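Long-range contacts in conserved protein (Methanothermobacter thermautotrophicus, PDB 2WNY), which is of unknown function but probably binds RNA, and is encoded in the exosome superoperon: residues 6-11 with 118-123; 14-19 with 50-55; 83-88 with 109-114. The protein carries 1 engineered substitution. All coordinates share one frame; numbering follows the deposited sequence.

Contact 1: residues 6-11 with 118-123; sequences DMIHNI and LKIKVE
Glu123 lays its extended chain across the start of segment 6-11, its CB over one face of the His9 imidazole, CG close to NE2 and CE1 of that ring, and its carboxylate reaching the backbone of Asp6 and Met7. CG stands anti to the backbone N (chi1 -173°), which carries OE1 to 2.7 Å from Met7 N; the N-H meets the oxygen from above the carboxylate plane. OE2 takes a weak bond from Asp6 N, and water 1 donates to Asp6 OD2 and, weakly, to Glu123 OE2; the like charges of Asp6 OD2 and Glu123 OE2 stand 4.2 Å apart. In return Glu123 N donates to Met7 O at 2.9 Å, and water 2 joins Met7 O to Glu123 O. An alanine here removes the carboxylate that takes the Met7 N-H, and would probably loosen the chain at Asp6 and Met7.

Further along, the segments pair as antiparallel neighbours inside the six-stranded sheet, although the chain turns a corner at His9. There His9 N gives Lys121 O a short bond of 2.6 Å, nearly along the C=O axis, and Lys121 N returns one to Asn10 O at 3.0 Å. On the face of Ile8, Ile11, Ile120 and Val122, the CG2 methyls of Ile8 and Ile120 meet tightly at 3.5 Å, while Ile11 runs beside Ile120 pointing the same way. Helix 62-76 covers Ile8 and Ile11, and helix 129-139 packs on Val122. On the other face, the Asn10 amide lies against CB and CD of Lys121, and its OD1 accepts from water 3, which also binds Lys119 O and NZ.

Contact 2: residues 14-19 with 50-55; sequences CLMVYG and NPITVL. Engineered in segment 14-19: Cys14 (natural residue Arg).
Four backbone hydrogen bonds join strands 14-17 and 51-55, two at each of the pairs Leu15–Leu55 and Val17–Thr53. Leu55 N reaches Leu15 O at 2.8 Å almost along the C=O axis, whereas Thr53 N approaches Val17 O in the carbonyl plane, on a lone pair. Between them Met16 and Val54 form a non-hydrogen-bonded pair. Beyond the last bond, water 4 bridges Gly19 N and Pro51 O.

This antiparallel pairing lies within the sheet: strand 51-59 also bonds to strand 40-45, and strand 8-17 to strand 115-122. Apolar contacts divide between the faces. On the one carrying Leu15, Val17 and Leu55, Val17 CG2 touches Leu55 CD1 at 3.6 Å and Leu15 CD2 rests on Leu55 CB, with Val26 of helix 23-30 packed over all three. On the other, Met16 bends at chi2 and chi3 so that its SD lies 3.7 Å from Ile52 CD1 and its CE settles against Val54 CG2. The engineered Cys14 places SG 3.7 Å from Val54 CG1.

The aromatic contact is a CH-pi one. Ile52 puts CG2 over a face of the Tyr18 ring, 3.4 Å from its centroid and 18° off the normal, while Asn50 CB sits at the ring edge. The phenol oxygen is fixed beyond the pair, Tyr18 OH bonding to Tyr47 N.

Contact 3: residues 83-88 with 109-114; sequences LEDRFD and PVRHGD
The two backbones stay well apart, with 9.5 Å between the CA atoms of Arg86 and Arg111, so long side chains bridge the distance. Arg111, bent at chi2 (-71°), turns its guanidinium end-on to Asp85, and both NH1 and NH2 donate to the same oxygen. Each nitrogen lies 2.9 Å from Asp85 OD1, which sits in the guanidinium plane; NH2 meets the syn lone pair of OD1, while NH1 comes from above the carboxylate plane.

Over a face of that guanidinium lies a second one. Arg86 runs extended from CG to NE and stacks on Arg111 with centres 3.7 Å apart and planes 19° from parallel. Two like charges at this spacing should repel, and the carboxylate of Asp85 is likely to offset part of the cost. Arg86 is held from other directions too: its NE donates to Glu82 O, its NH1 makes a weak bond of 3.3 Å to Val110 O in the guanidinium plane, and its NH2 touches Pro109 CB.

At the surface of the protein, the cluster thus ties the loop between helix 62-76 and strand 92-98 to the short edge strand 109-110, with Arg86 also packing on Leu93 of strand 92-98.

From the N terminus, strand 8-17 serves contact 1 with its beginning and contact 2 with its end, their centres about 24 Å apart and on opposite sides of the chain's centre. Contact 2 closes first, when strand 51-59 returns after helix 23-30 and strand 40-45. Contact 3 then joins 83-88 to 109-114, enclosing strand 92-98 and helix 99-103. Contact 1 closes last, with strand 115-122 alongside strand 8-17, so both others nest within its loop, one after the other. Contacts 1 and 3 meet where Val122 packs on Phe87, and contacts 2 and 3 where Asp114 touches Tyr18 and Met16. All three reach the same antiparallel sheet.

Contact 1: residues 6-11 with 118-123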
ATOM      1  N   ASP A   6     -15.527  -4.394  -8.171  1.00 32.93           N
ATOM      2  CA  ASP A   6     -14.787  -4.532  -6.935  1.00 32.33           C
ATOM      3  C   ASP A   6     -13.515  -3.678  -6.946  1.00 29.99           C
ATOM      4  O   ASP A   6     -13.124  -3.147  -5.906  1.00 32.31           O
ATOM      5  CB  ASP A   6     -14.491  -6.012  -6.646  1.00 29.80           C
ATOM      6  CG  ASP A   6     -15.712  -6.760  -6.075  1.00 35.30           C
ATOM      7  OD1 ASP A   6     -16.804  -6.145  -5.886  1.00 27.01           O
ATOM      8  OD2 ASP A   6     -15.569  -7.977  -5.800  1.00 30.47           O
ATOM      9  N   MET A   7     -12.905  -3.533  -8.127  1.00 33.08           N
ATOM     10  CA  MET A   7     -11.666  -2.745  -8.353  1.00 35.85           C
ATOM     11  C   MET A   7     -10.454  -3.421  -7.731  1.00 32.74           C
ATOM     12  O   MET A   7      -9.469  -3.702  -8.427  1.00 36.12           O
ATOM     13  CB  MET A   7     -11.761  -1.307  -7.825  1.00 34.90           C
ATOM     14  CG  MET A   7     -12.900  -0.502  -8.402  1.00 42.48           C
ATOM     15  SD  MET A   7     -12.631   1.256  -8.054  1.00 50.38           S
ATOM     16  CE  MET A   7     -14.089   1.933  -8.864  1.00 57.44           C
ATOM     17  N   ILE A   8     -10.528  -3.649  -6.422  1.00 31.21           N
ATOM     18  CA  ILE A   8      -9.485  -4.368  -5.700  1.00 28.92           C
ATOM     19  C   ILE A   8     -10.142  -5.359  -4.733  1.00 28.63           C
ATOM     20  O   ILE A   8     -11.230  -5.112  -4.191  1.00 27.32           O
ATOM     21  CB  ILE A   8      -8.487  -3.415  -4.952  1.00 30.32           C
ATOM     22  CG1 ILE A   8      -9.210  -2.574  -3.886  1.00 29.71           C
ATOM     23  CG2 ILE A   8      -7.759  -2.537  -5.932  1.00 32.49           C
ATOM     24  CD1 ILE A   8      -8.285  -1.763  -2.991  1.00 36.96           C
ATOM     25  N   HIS A   9      -9.502  -6.504  -4.551  1.00 27.80           N
ATOM     26  CA  HIS A   9     -10.071  -7.558  -3.694  1.00 28.07           C
ATOM     27  C   HIS A   9      -9.713  -7.329  -2.239  1.00 27.14           C
ATOM     28  O   HIS A   9     -10.537  -7.468  -1.321  1.00 27.21           O
ATOM     29  CB  HIS A   9      -9.566  -8.914  -4.172  1.00 28.14           C
ATOM     30  CG  HIS A   9     -10.138  -9.324  -5.489  1.00 30.67           C
ATOM     31  ND1 HIS A   9     -11.493  -9.477  -5.690  1.00 31.29           N
ATOM     32  CD2 HIS A   9      -9.546  -9.625  -6.668  1.00 34.86           C
ATOM     33  CE1 HIS A   9     -11.713  -9.846  -6.940  1.00 40.52           C
ATOM     34  NE2 HIS A   9     -10.546  -9.953  -7.552  1.00 43.11           N
ATOM     35  N   ASN A  10      -8.454  -6.967  -2.034  1.00 25.67           N
ATOM     36  CA  ASN A  10      -7.927  -6.773  -0.693  1.00 27.61           C
ATOM     37  C   ASN A  10      -6.612  -5.998  -0.797  1.00 27.14           C
ATOM     38  O   ASN A  10      -6.056  -5.847  -1.901  1.00 28.56           O
ATOM     39  CB  ASN A  10      -7.749  -8.129   0.002  1.00 30.04           C
ATOM     40  CG  ASN A  10      -6.672  -8.993  -0.651  1.00 33.66           C
ATOM     41  OD1 ASN A  10      -5.506  -8.618  -0.677  1.00 33.19           O
ATOM     42  ND2 ASN A  10      -7.063 -10.152  -1.169  1.00 32.69           N
ATOM     43  N   ILE A  11      -6.127  -5.500   0.336  1.00 25.51           N
ATOM     44  CA  ILE A  11      -4.802  -4.869   0.393  1.00 28.06           C
ATOM     45  C   ILE A  11      -4.055  -5.481   1.567  1.00 29.42           C
ATOM     46  O   ILE A  11      -4.588  -5.505   2.698  1.00 31.19           O
ATOM     47  CB  ILE A  11      -4.886  -3.349   0.662  1.00 24.37           C
ATOM     48  CG1 ILE A  11      -5.791  -2.663  -0.359  1.00 25.56           C
ATOM     49  CG2 ILE A  11      -3.476  -2.728   0.629  1.00 28.54           C
ATOM     50  CD1 ILE A  11      -5.833  -1.153  -0.237  1.00 27.06           C
ATOM     51  N   LEU A 118       2.516  -1.683   0.234  1.00 27.26           N
ATOM     52  CA  LEU A 118       1.186  -2.218  -0.069  1.00 28.73           C
ATOM     53  C   LEU A 118       1.250  -3.291  -1.153  1.00 29.64           C
ATOM     54  O   LEU A 118       1.921  -3.124  -2.194  1.00 29.64           O
ATOM     55  CB  LEU A 118       0.248  -1.098  -0.496  1.00 27.05           C
ATOM     56  CG  LEU A 118       0.279   0.166   0.370  1.00 28.90           C
ATOM     57  CD1 LEU A 118      -0.488   1.276  -0.321  1.00 32.86           C
ATOM     58  CD2 LEU A 118      -0.284  -0.097   1.746  1.00 27.14           C
ATOM     59  N   LYS A 119       0.608  -4.417  -0.882  1.00 26.59           N
ATOM     60  CA  LYS A 119       0.391  -5.430  -1.909  1.00 29.01           C
ATOM     61  C   LYS A 119      -1.101  -5.380  -2.208  1.00 29.69           C
ATOM     62  O   LYS A 119      -1.933  -5.842  -1.412  1.00 31.80           O
ATOM     63  CB  LYS A 119       0.826  -6.813  -1.427  1.00 29.36           C
ATOM     64  CG  LYS A 119       0.597  -7.928  -2.450  1.00 35.42           C
ATOM     65  CD  LYS A 119       1.108  -9.280  -1.962  1.00 41.64           C
ATOM     66  CE  LYS A 119       0.044 -10.067  -1.189  1.00 57.96           C
ATOM     67  NZ  LYS A 119      -1.169 -10.376  -2.012  1.00 60.42           N
ATOM     68  N   ILE A 120      -1.440  -4.778  -3.334  1.00 30.91           N
ATOM     69  CA  ILE A 120      -2.836  -4.554  -3.691  1.00 29.38           C
ATOM     70  C   ILE A 120      -3.340  -5.623  -4.688  1.00 31.94           C
ATOM     71  O   ILE A 120      -2.903  -5.664  -5.850  1.00 31.38           O
ATOM     72  CB  ILE A 120      -3.045  -3.141  -4.288  1.00 28.18           C
ATOM     73  CG1 ILE A 120      -2.543  -2.047  -3.338  1.00 30.59           C
ATOM     74  CG2 ILE A 120      -4.562  -2.908  -4.604  1.00 30.60           C
ATOM     75  CD1 ILE A 120      -2.365  -0.655  -4.018  1.00 26.66           C
ATOM     76  N   LYS A 121      -4.263  -6.477  -4.233  1.00 31.77           N
ATOM     77  CA  LYS A 121      -4.871  -7.487  -5.110  1.00 31.93           C
ATOM     78  C   LYS A 121      -5.940  -6.853  -6.013  1.00 31.61           C
ATOM     79  O   LYS A 121      -7.084  -6.629  -5.608  1.00 30.11           O
ATOM     80  CB  LYS A 121      -5.436  -8.682  -4.324  1.00 34.25           C
ATOM     81  CG  LYS A 121      -5.782  -9.906  -5.220  1.00 36.57           C
ATOM     82  CD  LYS A 121      -6.211 -11.091  -4.382  1.00 46.50           C
ATOM     83  CE  LYS A 121      -6.707 -12.233  -5.254  1.00 55.41           C
ATOM     84  NZ  LYS A 121      -7.213 -13.337  -4.404  1.00 61.64           N
ATOM     85  N   VAL A 122      -5.544  -6.588  -7.251  1.00 31.30           N
ATOM     86  CA  VAL A 122      -6.390  -5.930  -8.218  1.00 31.62           C
ATOM     87  C   VAL A 122      -7.411  -6.914  -8.778  1.00 34.64           C
ATOM     88  O   VAL A 122      -7.068  -8.048  -9.130  1.00 35.38           O
ATOM     89  CB  VAL A 122      -5.543  -5.298  -9.348  1.00 34.01           C
ATOM     90  CG1 VAL A 122      -6.424  -4.697 -10.461  1.00 34.55           C
ATOM     91  CG2 VAL A 122      -4.589  -4.246  -8.756  1.00 28.89           C
ATOM     92  N   GLU A 123      -8.670  -6.484  -8.817  1.00 34.14           N
ATOM     93  CA  GLU A 123      -9.718  -7.249  -9.496  1.00 38.25           C
ATOM     94  C   GLU A 123      -9.305  -7.434 -10.942  1.00 39.74           C
ATOM     95  O   GLU A 123      -9.148  -6.450 -11.689  1.00 40.38           O
ATOM     96  CB  GLU A 123     -11.063  -6.530  -9.416  1.00 37.66           C
ATOM     97  CG  GLU A 123     -12.236  -7.339  -9.940  1.00 41.41           C
ATOM     98  CD  GLU A 123     -13.528  -6.528  -9.969  1.00 44.93           C
ATOM     99  OE1 GLU A 123     -13.477  -5.283 -10.119  1.00 42.56           O
ATOM    100  OE2 GLU A 123     -14.604  -7.141  -9.841  1.00 41.53           O
TER
HETATM  101  O   HOH W   1     -14.948  -9.728  -7.779  1.00 11.55           O
HETATM  102  O   HOH W   2      -9.520  -3.746 -11.097  1.00 16.56           O
HETATM  103  O   HOH W   3      -2.924  -8.491  -1.179  1.00 14.13           O

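Contact 2: residues 14-19 with 50-55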
ATOM      1  N   CYS A  14       2.461  -3.649   5.014  1.00 25.47           N
ATOM      2  CA  CYS A  14       3.561  -3.906   5.895  1.00 30.69           C
ATOM      3  C   CYS A  14       4.315  -2.587   6.137  1.00 25.45           C
ATOM      4  O   CYS A  14       4.560  -1.841   5.192  1.00 26.37           O
ATOM      5  CB  CYS A  14       4.480  -4.934   5.208  1.00 35.24           C
ATOM      6  SG  CYS A  14       5.775  -5.459   6.216  1.00 56.27           S
ATOM      7  N   LEU A  15       4.687  -2.296   7.383  1.00 24.27           N
ATOM      8  CA  LEU A  15       5.648  -1.182   7.653  1.00 22.34           C
ATOM      9  C   LEU A  15       6.371  -1.454   8.947  1.00 24.75           C
ATOM     10  O   LEU A  15       5.982  -2.359   9.704  1.00 26.25           O
ATOM     11  CB  LEU A  15       5.030   0.225   7.587  1.00 24.33           C
ATOM     12  CG  LEU A  15       4.070   0.752   8.655  1.00 25.95           C
ATOM     13  CD1 LEU A  15       3.905   2.247   8.461  1.00 29.82           C
ATOM     14  CD2 LEU A  15       2.729   0.025   8.615  1.00 30.39           C
ATOM     15  N   MET A  16       7.472  -0.738   9.156  1.00 22.33           N
ATOM     16  CA  MET A  16       8.394  -1.089  10.209  1.00 26.52           C
ATOM     17  C   MET A  16       8.503   0.020  11.217  1.00 25.18           C
ATOM     18  O   MET A  16       8.337   1.203  10.886  1.00 21.58           O
ATOM     19  CB  MET A  16       9.772  -1.416   9.619  1.00 28.50           C
ATOM     20  CG  MET A  16       9.695  -1.647   8.128  1.00 43.89           C
ATOM     21  SD  MET A  16      10.682  -2.997   7.542  1.00 71.51           S
ATOM     22  CE  MET A  16       9.397  -4.234   7.452  1.00 59.02           C
ATOM     23  N   VAL A  17       8.770  -0.378  12.454  1.00 19.93           N
ATOM     24  CA  VAL A  17       9.027   0.586  13.518  1.00 21.06           C
ATOM     25  C   VAL A  17      10.426   0.294  14.041  1.00 22.53           C
ATOM     26  O   VAL A  17      10.658  -0.764  14.655  1.00 21.85           O
ATOM     27  CB  VAL A  17       8.034   0.463  14.682  1.00 24.67           C
ATOM     28  CG1 VAL A  17       8.284   1.573  15.715  1.00 26.22           C
ATOM     29  CG2 VAL A  17       6.576   0.513  14.185  1.00 24.40           C
ATOM     30  N   TYR A  18      11.331   1.240  13.817  1.00 20.41           N
ATOM     31  CA  TYR A  18      12.696   1.118  14.310  1.00 21.33           C
ATOM     32  C   TYR A  18      12.771   1.604  15.768  1.00 20.25           C
ATOM     33  O   TYR A  18      11.809   2.171  16.309  1.00 19.85           O
ATOM     34  CB  TYR A  18      13.678   1.832  13.374  1.00 19.21           C
ATOM     35  CG  TYR A  18      13.864   1.059  12.085  1.00 23.13           C
ATOM     36  CD1 TYR A  18      14.900   0.134  11.947  1.00 23.09           C
ATOM     37  CD2 TYR A  18      12.966   1.207  11.025  1.00 24.57           C
ATOM     38  CE1 TYR A  18      15.049  -0.613  10.789  1.00 21.48           C
ATOM     39  CE2 TYR A  18      13.102   0.455   9.859  1.00 25.52           C
ATOM     40  CZ  TYR A  18      14.134  -0.448   9.749  1.00 22.63           C
ATOM     41  OH  TYR A  18      14.264  -1.190   8.616  1.00 30.59           O
ATOM     42  N   GLY A  19      13.906   1.350  16.397  1.00 19.41           N
ATOM     43  CA  GLY A  19      14.061   1.613  17.832  1.00 20.29           C
ATOM     44  C   GLY A  19      13.832   3.071  18.195  1.00 19.56           C
ATOM     45  O   GLY A  19      13.241   3.346  19.220  1.00 19.57           O
ATOM     46  N   ASN A  50      18.744  -4.251  12.335  1.00 29.11           N
ATOM     47  CA  ASN A  50      18.150  -3.530  13.453  1.00 27.54           C
ATOM     48  C   ASN A  50      16.799  -4.110  13.857  1.00 30.58           C
ATOM     49  O   ASN A  50      16.004  -4.492  12.990  1.00 28.78           O
ATOM     50  CB  ASN A  50      18.098  -2.038  13.146  1.00 23.92           C
ATOM     51  CG  ASN A  50      19.499  -1.426  13.120  1.00 25.47           C
ATOM     52  OD1 ASN A  50      19.961  -0.887  12.104  1.00 26.06           O
ATOM     53  ND2 ASN A  50      20.197  -1.560  14.223  1.00 26.91           N
ATOM     54  N   PRO A  51      16.568  -4.252  15.175  1.00 32.04           N
ATOM     55  CA  PRO A  51      15.323  -4.881  15.602  1.00 33.20           C
ATOM     56  C   PRO A  51      14.186  -3.935  15.303  1.00 29.84           C
ATOM     57  O   PRO A  51      14.309  -2.720  15.500  1.00 31.07           O
ATOM     58  CB  PRO A  51      15.499  -5.086  17.111  1.00 31.50           C
ATOM     59  CG  PRO A  51      16.629  -4.180  17.516  1.00 34.90           C
ATOM     60  CD  PRO A  51      17.412  -3.814  16.302  1.00 33.71           C
ATOM     61  N   ILE A  52      13.108  -4.486  14.772  1.00 30.32           N
ATOM     62  CA  ILE A  52      11.937  -3.689  14.423  1.00 26.42           C
ATOM     63  C   ILE A  52      10.691  -4.385  14.930  1.00 27.72           C
ATOM     64  O   ILE A  52      10.699  -5.597  15.221  1.00 28.24           O
ATOM     65  CB  ILE A  52      11.790  -3.503  12.902  1.00 25.46           C
ATOM     66  CG1 ILE A  52      11.723  -4.869  12.188  1.00 29.05           C
ATOM     67  CG2 ILE A  52      12.943  -2.642  12.351  1.00 21.95           C
ATOM     68  CD1 ILE A  52      11.419  -4.793  10.674  1.00 22.47           C
ATOM     69  N   THR A  53       9.628  -3.606  15.070  1.00 26.45           N
ATOM     70  CA  THR A  53       8.307  -4.170  15.088  1.00 28.14           C
ATOM     71  C   THR A  53       7.825  -4.053  13.660  1.00 27.56           C
ATOM     72  O   THR A  53       7.913  -2.989  13.059  1.00 26.09           O
ATOM     73  CB  THR A  53       7.350  -3.396  16.003  1.00 26.97           C
ATOM     74  OG1 THR A  53       7.829  -3.481  17.337  1.00 29.71           O
ATOM     75  CG2 THR A  53       5.962  -4.033  15.968  1.00 21.19           C
ATOM     76  N   VAL A  54       7.339  -5.158  13.112  1.00 28.09           N
ATOM     77  CA  VAL A  54       6.640  -5.096  11.824  1.00 26.33           C
ATOM     78  C   VAL A  54       5.160  -4.924  12.114  1.00 25.72           C
ATOM     79  O   VAL A  54       4.594  -5.673  12.915  1.00 25.53           O
ATOM     80  CB  VAL A  54       6.876  -6.384  10.983  1.00 31.67           C
ATOM     81  CG1 VAL A  54       5.896  -6.467   9.820  1.00 28.44           C
ATOM     82  CG2 VAL A  54       8.288  -6.398  10.467  1.00 29.20           C
ATOM     83  N   LEU A  55       4.553  -3.925  11.481  1.00 22.18           N
ATOM     84  CA  LEU A  55       3.105  -3.740  11.526  1.00 26.41           C
ATOM     85  C   LEU A  55       2.538  -4.243  10.216  1.00 24.70           C
ATOM     86  O   LEU A  55       2.843  -3.691   9.163  1.00 28.26           O
ATOM     87  CB  LEU A  55       2.761  -2.250  11.708  1.00 22.82           C
ATOM     88  CG  LEU A  55       3.379  -1.634  12.974  1.00 26.09           C
ATOM     89  CD1 LEU A  55       3.275  -0.085  12.912  1.00 19.11           C
ATOM     90  CD2 LEU A  55       2.724  -2.180  14.255  1.00 26.49           C
TER
HETATM   91  O   HOH W   4      15.833  -0.465  15.388  1.00 11.50           O

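Contact 3: residues 83-88 with 109-114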
ATOM      1  N   LEU A  83       3.254   3.403 -12.378  1.00 51.96           N
ATOM      2  CA  LEU A  83       2.751   2.211 -11.689  1.00 47.84           C
ATOM      3  C   LEU A  83       2.879   0.955 -12.534  1.00 49.30           C
ATOM      4  O   LEU A  83       2.926  -0.149 -11.998  1.00 46.65           O
ATOM      5  CB  LEU A  83       1.286   2.408 -11.272  1.00 45.15           C
ATOM      6  CG  LEU A  83       0.929   3.558 -10.319  1.00 46.51           C
ATOM      7  CD1 LEU A  83      -0.559   3.555 -10.055  1.00 49.32           C
ATOM      8  CD2 LEU A  83       1.704   3.485  -8.983  1.00 37.43           C
ATOM      9  N   GLU A  84       2.940   1.148 -13.853  1.00 53.09           N
ATOM     10  CA  GLU A  84       2.867   0.073 -14.845  1.00 56.12           C
ATOM     11  C   GLU A  84       3.827  -1.086 -14.604  1.00 56.55           C
ATOM     12  O   GLU A  84       3.502  -2.238 -14.899  1.00 58.07           O
ATOM     13  CB  GLU A  84       3.096   0.645 -16.250  1.00 61.56           C
ATOM     14  CG  GLU A  84       1.931   1.483 -16.764  1.00 67.15           C
ATOM     15  CD  GLU A  84       2.146   2.041 -18.167  1.00 82.22           C
ATOM     16  OE1 GLU A  84       3.220   2.633 -18.440  1.00 84.66           O
ATOM     17  OE2 GLU A  84       1.216   1.897 -18.990  1.00 84.57           O
ATOM     18  N   ASP A  85       5.008  -0.778 -14.076  1.00 56.56           N
ATOM     19  CA  ASP A  85       6.046  -1.789 -13.874  1.00 57.46           C
ATOM     20  C   ASP A  85       5.999  -2.387 -12.466  1.00 51.48           C
ATOM     21  O   ASP A  85       6.762  -3.292 -12.144  1.00 51.56           O
ATOM     22  CB  ASP A  85       7.426  -1.203 -14.181  1.00 61.82           C
ATOM     23  CG  ASP A  85       7.611   0.178 -13.587  1.00 64.64           C
ATOM     24  OD1 ASP A  85       7.626   0.293 -12.342  1.00 67.38           O
ATOM     25  OD2 ASP A  85       7.740   1.144 -14.374  1.00 79.60           O
ATOM     26  N   ARG A  86       5.089  -1.887 -11.640  1.00 46.20           N
ATOM     27  CA  ARG A  86       4.977  -2.352 -10.259  1.00 42.94           C
ATOM     28  C   ARG A  86       3.969  -3.499 -10.087  1.00 41.25           C
ATOM     29  O   ARG A  86       3.740  -3.956  -8.969  1.00 39.85           O
ATOM     30  CB  ARG A  86       4.615  -1.193  -9.333  1.00 39.43           C
ATOM     31  CG  ARG A  86       5.580  -0.019  -9.360  1.00 45.49           C
ATOM     32  CD  ARG A  86       5.075   1.074  -8.432  1.00 48.22           C
ATOM     33  NE  ARG A  86       5.551   2.396  -8.819  1.00 56.30           N
ATOM     34  CZ  ARG A  86       6.339   3.173  -8.080  1.00 53.23           C
ATOM     35  NH1 ARG A  86       6.753   2.776  -6.887  1.00 48.89           N
ATOM     36  NH2 ARG A  86       6.711   4.359  -8.543  1.00 55.01           N
ATOM     37  N   PHE A  87       3.378  -3.965 -11.185  1.00 42.40           N
ATOM     38  CA  PHE A  87       2.435  -5.095 -11.158  1.00 42.84           C
ATOM     39  C   PHE A  87       3.197  -6.413 -11.264  1.00 45.94           C
ATOM     40  O   PHE A  87       4.171  -6.489 -12.012  1.00 48.56           O
ATOM     41  CB  PHE A  87       1.473  -5.015 -12.355  1.00 44.09           C
ATOM     42  CG  PHE A  87       0.452  -3.917 -12.256  1.00 39.74           C
ATOM     43  CD1 PHE A  87      -0.844  -4.193 -11.823  1.00 40.00           C
ATOM     44  CD2 PHE A  87       0.777  -2.606 -12.612  1.00 42.75           C
ATOM     45  CE1 PHE A  87      -1.803  -3.183 -11.740  1.00 37.39           C
ATOM     46  CE2 PHE A  87      -0.171  -1.580 -12.527  1.00 44.50           C
ATOM     47  CZ  PHE A  87      -1.468  -1.869 -12.089  1.00 39.40           C
ATOM     48  N   ASP A  88       2.747  -7.462 -10.570  1.00 44.10           N
ATOM     49  CA  ASP A  88       3.350  -8.791 -10.777  1.00 47.32           C
ATOM     50  C   ASP A  88       2.610  -9.610 -11.849  1.00 49.53           C
ATOM     51  O   ASP A  88       1.675  -9.108 -12.486  1.00 47.09           O
ATOM     52  CB  ASP A  88       3.521  -9.567  -9.456  1.00 44.57           C
ATOM     53  CG  ASP A  88       2.192 -10.037  -8.849  1.00 47.60           C
ATOM     54  OD1 ASP A  88       1.125  -9.904  -9.486  1.00 40.98           O
ATOM     55  OD2 ASP A  88       2.230 -10.569  -7.719  1.00 53.56           O
ATOM     56  N   PRO A 109       5.267   7.741  -3.910  1.00 38.11           N
ATOM     57  CA  PRO A 109       5.769   6.427  -4.302  1.00 37.81           C
ATOM     58  C   PRO A 109       7.293   6.402  -4.221  1.00 39.04           C
ATOM     59  O   PRO A 109       7.963   7.371  -4.591  1.00 39.35           O
ATOM     60  CB  PRO A 109       5.293   6.277  -5.755  1.00 39.70           C
ATOM     61  CG  PRO A 109       5.066   7.686  -6.242  1.00 43.27           C
ATOM     62  CD  PRO A 109       4.710   8.509  -5.041  1.00 40.84           C
ATOM     63  N   VAL A 110       7.832   5.315  -3.690  1.00 38.71           N
ATOM     64  CA  VAL A 110       9.276   5.130  -3.641  1.00 42.21           C
ATOM     65  C   VAL A 110       9.618   3.728  -4.126  1.00 44.87           C
ATOM     66  O   VAL A 110       8.735   2.865  -4.230  1.00 43.23           O
ATOM     67  CB  VAL A 110       9.856   5.363  -2.221  1.00 42.38           C
ATOM     68  CG1 VAL A 110       9.759   6.842  -1.813  1.00 37.22           C
ATOM     69  CG2 VAL A 110       9.171   4.461  -1.203  1.00 37.38           C
ATOM     70  N   ARG A 111      10.895   3.500  -4.408  1.00 49.33           N
ATOM     71  CA  ARG A 111      11.345   2.212  -4.918  1.00 55.62           C
ATOM     72  C   ARG A 111      12.043   1.384  -3.839  1.00 56.48           C
ATOM     73  O   ARG A 111      11.912   0.158  -3.792  1.00 57.96           O
ATOM     74  CB  ARG A 111      12.264   2.410  -6.129  1.00 58.84           C
ATOM     75  CG  ARG A 111      11.571   3.057  -7.317  1.00 65.67           C
ATOM     76  CD  ARG A 111      10.574   2.110  -7.965  1.00 67.15           C
ATOM     77  NE  ARG A 111       9.934   2.700  -9.136  1.00 69.65           N
ATOM     78  CZ  ARG A 111       9.269   2.010 -10.060  1.00 73.54           C
ATOM     79  NH1 ARG A 111       9.152   0.689  -9.965  1.00 71.48           N
ATOM     80  NH2 ARG A 111       8.716   2.644 -11.086  1.00 72.30           N
ATOM     81  N   HIS A 112      12.797   2.067  -2.991  1.00 57.75           N
ATOM     82  CA  HIS A 112      13.513   1.424  -1.907  1.00 59.44           C
ATOM     83  C   HIS A 112      13.469   2.360  -0.707  1.00 57.59           C
ATOM     84  O   HIS A 112      13.027   3.516  -0.811  1.00 56.87           O
ATOM     85  CB  HIS A 112      14.981   1.137  -2.286  1.00 64.03           C
ATOM     86  CG  HIS A 112      15.157   0.229  -3.470  1.00 69.85           C
ATOM     87  ND1 HIS A 112      14.629  -1.045  -3.527  1.00 75.60           N
ATOM     88  CD2 HIS A 112      15.831   0.406  -4.634  1.00 79.76           C
ATOM     89  CE1 HIS A 112      14.953  -1.606  -4.680  1.00 80.61           C
ATOM     90  NE2 HIS A 112      15.685  -0.747  -5.370  1.00 82.99           N
ATOM     91  N   GLY A 113      13.934   1.854   0.428  1.00 56.85           N
ATOM     92  CA  GLY A 113      14.004   2.650   1.640  1.00 54.60           C
ATOM     93  C   GLY A 113      12.868   2.342   2.588  1.00 51.01           C
ATOM     94  O   GLY A 113      12.103   1.385   2.391  1.00 47.92           O
ATOM     95  N   ASP A 114      12.768   3.167   3.626  1.00 49.01           N
ATOM     96  CA  ASP A 114      11.768   2.972   4.664  1.00 43.77           C
ATOM     97  C   ASP A 114      10.409   3.368   4.136  1.00 40.92           C
ATOM     98  O   ASP A 114      10.080   4.579   3.962  1.00 39.43           O
ATOM     99  CB  ASP A 114      12.126   3.771   5.911  1.00 45.31           C
ATOM    100  CG  ASP A 114      11.506   3.197   7.170  1.00 43.81           C
ATOM    101  OD1 ASP A 114      11.039   2.026   7.165  1.00 29.25           O
ATOM    102  OD2 ASP A 114      11.506   3.930   8.175  1.00 48.57           O
TER